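Local structure of Non-structural maintenance of chromosomes element 4 (Xenopus laevis, 7DG2) at residues D15-S18 with F19-L22; H69-L72 with G73-T77. The protein is a component of the SMC5-SMC6 complex, which probably promotes sister chromatid alignment after DNA damage and facilitates double-strand break repair by homologous recombination. One frame throughout, in Å; residues are numbered along the deposited sequence.

Contact 1: residues D15-S18 with F19-L22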
loop_
_atom_site.group_PDB
_atom_site.type_symbol
_atom_site.label_atom_id
_atom_site.label_comp_id
_atom_site.label_asym_id
_atom_site.label_seq_id
_atom_site.Cartn_x
_atom_site.Cartn_y
_atom_site.Cartn_z
ATOM N N ASP C 15 -26.777 1.739 -15.275
ATOM C CA ASP C 15 -26.852 2.146 -13.876
ATOM C C ASP C 15 -25.468 2.374 -13.277
ATOM O O ASP C 15 -25.309 3.247 -12.413
ATOM C CB ASP C 15 -27.631 1.106 -13.074
ATOM C CG ASP C 15 -29.121 1.099 -13.417
ATOM O OD1 ASP C 15 -29.632 2.140 -13.885
ATOM O OD2 ASP C 15 -29.780 0.056 -13.223
ATOM N N LEU C 16 -24.458 1.619 -13.726
ATOM C CA LEU C 16 -23.093 1.871 -13.267
ATOM C C LEU C 16 -22.628 3.257 -13.693
ATOM O O LEU C 16 -22.038 3.997 -12.899
ATOM C CB LEU C 16 -22.138 0.799 -13.803
ATOM C CG LEU C 16 -22.241 -0.596 -13.177
ATOM C CD1 LEU C 16 -21.542 -1.660 -14.048
ATOM C CD2 LEU C 16 -21.638 -0.576 -11.785
ATOM N N LEU C 17 -22.869 3.616 -14.956
ATOM C CA LEU C 17 -22.430 4.921 -15.446
ATOM C C LEU C 17 -23.089 6.053 -14.673
ATOM O O LEU C 17 -22.442 7.061 -14.366
ATOM C CB LEU C 17 -22.720 5.054 -16.939
ATOM C CG LEU C 17 -21.879 4.143 -17.840
ATOM C CD1 LEU C 17 -22.467 4.077 -19.240
ATOM C CD2 LEU C 17 -20.444 4.630 -17.876
ATOM N N SER C 18 -24.377 5.906 -14.350
ATOM C CA SER C 18 -25.043 6.901 -13.516
ATOM C C SER C 18 -24.368 7.010 -12.156
ATOM O O SER C 18 -24.058 8.112 -11.686
ATOM C CB SER C 18 -26.521 6.546 -13.352
ATOM O OG SER C 18 -27.166 6.505 -14.608
ATOM N N PHE C 19 -24.132 5.865 -11.508
ATOM C CA PHE C 19 -23.483 5.866 -10.201
ATOM C C PHE C 19 -22.096 6.490 -10.289
ATOM O O PHE C 19 -21.652 7.183 -9.363
ATOM C CB PHE C 19 -23.419 4.429 -9.667
ATOM C CG PHE C 19 -22.919 4.317 -8.250
ATOM C CD1 PHE C 19 -23.793 4.432 -7.178
ATOM C CD2 PHE C 19 -21.579 4.078 -7.990
ATOM C CE1 PHE C 19 -23.334 4.327 -5.871
ATOM C CE2 PHE C 19 -21.113 3.972 -6.687
ATOM C CZ PHE C 19 -21.995 4.095 -5.625
ATOM N N MET C 20 -21.410 6.276 -11.410
ATOM C CA MET C 20 -20.071 6.807 -11.606
ATOM C C MET C 20 -20.069 8.287 -11.959
ATOM O O MET C 20 -19.012 8.923 -11.888
ATOM C CB MET C 20 -19.359 6.005 -12.691
ATOM C CG MET C 20 -18.908 4.645 -12.197
ATOM S SD MET C 20 -18.078 3.662 -13.438
ATOM C CE MET C 20 -19.426 3.215 -14.487
ATOM N N GLY C 21 -21.213 8.845 -12.343
ATOM C CA GLY C 21 -21.297 10.273 -12.578
ATOM C C GLY C 21 -21.548 10.677 -14.014
ATOM O O GLY C 21 -20.999 11.684 -14.472
ATOM N N LEU C 22 -22.375 9.908 -14.723
ATOM C CA LEU C 22 -22.782 10.205 -16.101
ATOM C C LEU C 22 -21.601 10.085 -17.056
ATOM O O LEU C 22 -21.693 9.408 -18.081
ATOM C CB LEU C 22 -23.445 11.598 -16.180
ATOM C CG LEU C 22 -23.162 12.746 -17.178
ATOM C CD1 LEU C 22 -21.788 13.406 -16.987
ATOM C CD2 LEU C 22 -23.393 12.366 -18.649
#
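M20 folds back over the helix turn that precedes it, its terminal methyl resting on L16 and L17. With CG anti to the carbonyl carbon (chi1 -75°) the chain sets off beside the backbone N, and a bend at chi3 swings CE toward the preceding turn. There CE lies 3.7 Å from CB of L16 and 3.8 Å from CD2 of L17, so the methyl touches both leucines. Methionine suits this place because an unbranched, flexible chain can bend at chi3 to bring its methyl back over the L16 carbonyl. Here the packing is tight: CE of M20 rests 3.2 Å from L16 O, L16 and M20 also press on L54 of helix 50-59, and L17 and M20 on L46. Replacing M20 with an alanine removes CG, SD and CE, and would probably leave a gap beside L16 and L17 and cost the packing on L46 and L54.

Beneath the side chains run the helical bonds F19 N to D15 O (3.0 Å) and M20 N to L16 O (2.8 Å). The helix then ends in a Schellman motif: L22 N reaches back to L17 O at 2.9 Å, and G21 N bonds to S18 O at 3.0 Å, from well above the carbonyl plane. G21 takes positive phi (114°), where a side chain would be jammed against the carbonyl O of M20; glycine answers that demand.

The other side is looser. S18 is exposed and turns its OG back to A14 O, a serine spending its hydroxyl on its own helix, while the L22 side chain, also exposed, points away from the preceding turn. Between these extremes F19 sends its ring away from D15-S18, to lie against E57 of helix 50-59 and I193 of the MAGE domain-containing protein.

Contact 2: residues H69-L72 with G73-T77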
loop_
_atom_site.group_PDB
_atom_site.type_symbol
_atom_site.label_atom_id
_atom_site.label_comp_id
_atom_site.label_asym_id
_atom_site.label_seq_id
_atom_site.Cartn_x
_atom_site.Cartn_y
_atom_site.Cartn_z
ATOM N N HIS C 69 4.411 -1.609 2.943
ATOM C CA HIS C 69 5.412 -1.159 1.983
ATOM C C HIS C 69 6.448 -0.309 2.693
ATOM O O HIS C 69 6.143 0.388 3.660
ATOM C CB HIS C 69 4.754 -0.374 0.847
ATOM C CG HIS C 69 3.766 -1.196 0.081
ATOM N ND1 HIS C 69 4.102 -1.898 -1.058
ATOM C CD2 HIS C 69 2.463 -1.474 0.327
ATOM C CE1 HIS C 69 3.039 -2.555 -1.494
ATOM N NE2 HIS C 69 2.033 -2.316 -0.670
ATOM N N PHE C 70 7.687 -0.387 2.208
ATOM C CA PHE C 70 8.808 0.269 2.866
ATOM C C PHE C 70 9.909 0.421 1.824
ATOM O O PHE C 70 9.869 -0.195 0.754
ATOM C CB PHE C 70 9.294 -0.553 4.066
ATOM C CG PHE C 70 9.538 -1.991 3.709
ATOM C CD1 PHE C 70 10.744 -2.387 3.150
ATOM C CD2 PHE C 70 8.525 -2.925 3.837
ATOM C CE1 PHE C 70 10.954 -3.705 2.766
ATOM C CE2 PHE C 70 8.730 -4.249 3.463
ATOM C CZ PHE C 70 9.944 -4.634 2.915
ATOM N N MET C 71 10.907 1.230 2.160
ATOM C CA MET C 71 12.092 1.398 1.324
ATOM C C MET C 71 13.342 0.817 1.970
ATOM O O MET C 71 14.089 0.081 1.321
ATOM C CB MET C 71 12.290 2.897 1.022
ATOM C CG MET C 71 13.435 3.211 0.074
ATOM S SD MET C 71 13.187 2.484 -1.555
ATOM C CE MET C 71 11.874 3.481 -2.268
ATOM N N LEU C 72 13.585 1.124 3.244
ATOM C CA LEU C 72 14.734 0.575 3.955
ATOM C C LEU C 72 14.728 -0.948 3.885
ATOM O O LEU C 72 13.707 -1.587 4.158
ATOM C CB LEU C 72 14.705 1.025 5.418
ATOM C CG LEU C 72 15.778 0.393 6.313
ATOM C CD1 LEU C 72 17.136 0.988 5.975
ATOM C CD2 LEU C 72 15.459 0.588 7.795
ATOM N N GLY C 73 15.872 -1.536 3.514
ATOM C CA GLY C 73 15.958 -2.983 3.446
ATOM C C GLY C 73 15.438 -3.598 2.165
ATOM O O GLY C 73 15.534 -4.823 1.997
ATOM N N SER C 74 14.903 -2.799 1.249
ATOM C CA SER C 74 14.422 -3.340 -0.010
ATOM C C SER C 74 15.515 -3.427 -1.068
ATOM O O SER C 74 15.293 -4.059 -2.105
ATOM C CB SER C 74 13.264 -2.496 -0.550
ATOM O OG SER C 74 13.718 -1.235 -1.048
ATOM N N PHE C 75 16.678 -2.824 -0.813
ATOM C CA PHE C 75 17.750 -2.720 -1.805
ATOM C C PHE C 75 18.530 -4.022 -1.886
ATOM O O PHE C 75 18.931 -4.573 -0.857
ATOM C CB PHE C 75 18.733 -1.602 -1.439
ATOM C CG PHE C 75 18.108 -0.258 -1.228
ATOM C CD1 PHE C 75 17.015 0.146 -1.963
ATOM C CD2 PHE C 75 18.648 0.617 -0.293
ATOM C CE1 PHE C 75 16.460 1.409 -1.768
ATOM C CE2 PHE C 75 18.096 1.866 -0.087
ATOM C CZ PHE C 75 16.998 2.263 -0.830
ATOM N N LYS C 76 18.794 -4.485 -3.106
ATOM C CA LYS C 76 19.635 -5.664 -3.331
ATOM C C LYS C 76 20.921 -5.210 -4.021
ATOM O O LYS C 76 20.989 -5.146 -5.248
ATOM C CB LYS C 76 18.902 -6.727 -4.166
ATOM C CG LYS C 76 19.756 -7.965 -4.471
ATOM C CD LYS C 76 19.545 -8.472 -5.900
ATOM C CE LYS C 76 20.881 -8.742 -6.596
ATOM N NZ LYS C 76 20.724 -9.198 -8.012
ATOM N N THR C 77 21.945 -4.893 -3.230
ATOM C CA THR C 77 21.876 -4.896 -1.773
ATOM C C THR C 77 22.299 -3.528 -1.239
ATOM O O THR C 77 22.526 -2.601 -2.015
ATOM C CB THR C 77 22.770 -5.990 -1.154
ATOM O OG1 THR C 77 24.129 -5.792 -1.567
ATOM C CG2 THR C 77 22.305 -7.375 -1.597
#
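S74 grips M71 O twice, through its hydroxyl and its backbone N. Its OG stands between the backbone N and the carbonyl carbon (chi1 72°), which aims the hydroxyl back across the turn to donate to M71 O at 2.7 Å, in the carbonyl plane and on a lone pair. S74 N reaches the same oxygen at 3.0 Å from above that plane, so the two donors do not compete for one direction. A small side chain with a donor on its first branch is what this close approach asks for.

M71 leaves the backbone with CG anti to its N (chi1 -176°) and then bends at both chi2 and chi3. This brings SD to 3.5 Å from CE1 of F75, obliquely to the ring, in a Met-aromatic contact; CG of M71 lies 3.8 Å from CZ of F75. The two side chains cross at about a right angle, and M71 O sits over one face of the same ring, toward its rim. M71 also packs on W151 of the Nse1 homolog, where a long, pliable side chain is at home.

F70 brings CE1 to 4.2 Å from CB of S74. G73, with phi 83°, would set any CB against L72 O. The M71-S74 turn is a type II beta turn, with L72 in an extended psi and G73 at positive phi, a position that glycine suits.

Overall arrangement
Contact 1 and contact 2 lie on opposite sides of the chain's centre, their own centres 41 Å apart and their nearest atoms about 25 Å apart, so neither touches the other. They follow in series: contact 1 closes helix 9-20, in the part of Nse4 that belongs to its Nse3/MAGE-binding domain, whereas contact 2 lies in the loop that follows helix 50-59. Their surroundings differ accordingly. Residues 15-22 meet the MAGE domain-containing protein and helix 50-59, and residues 69-77 are bound mainly by the Nse1 homolog, through M71 to E168, G73 to T88 and K76 to E96 of that chain. This piece of Nse4 thus spans both partner subunits.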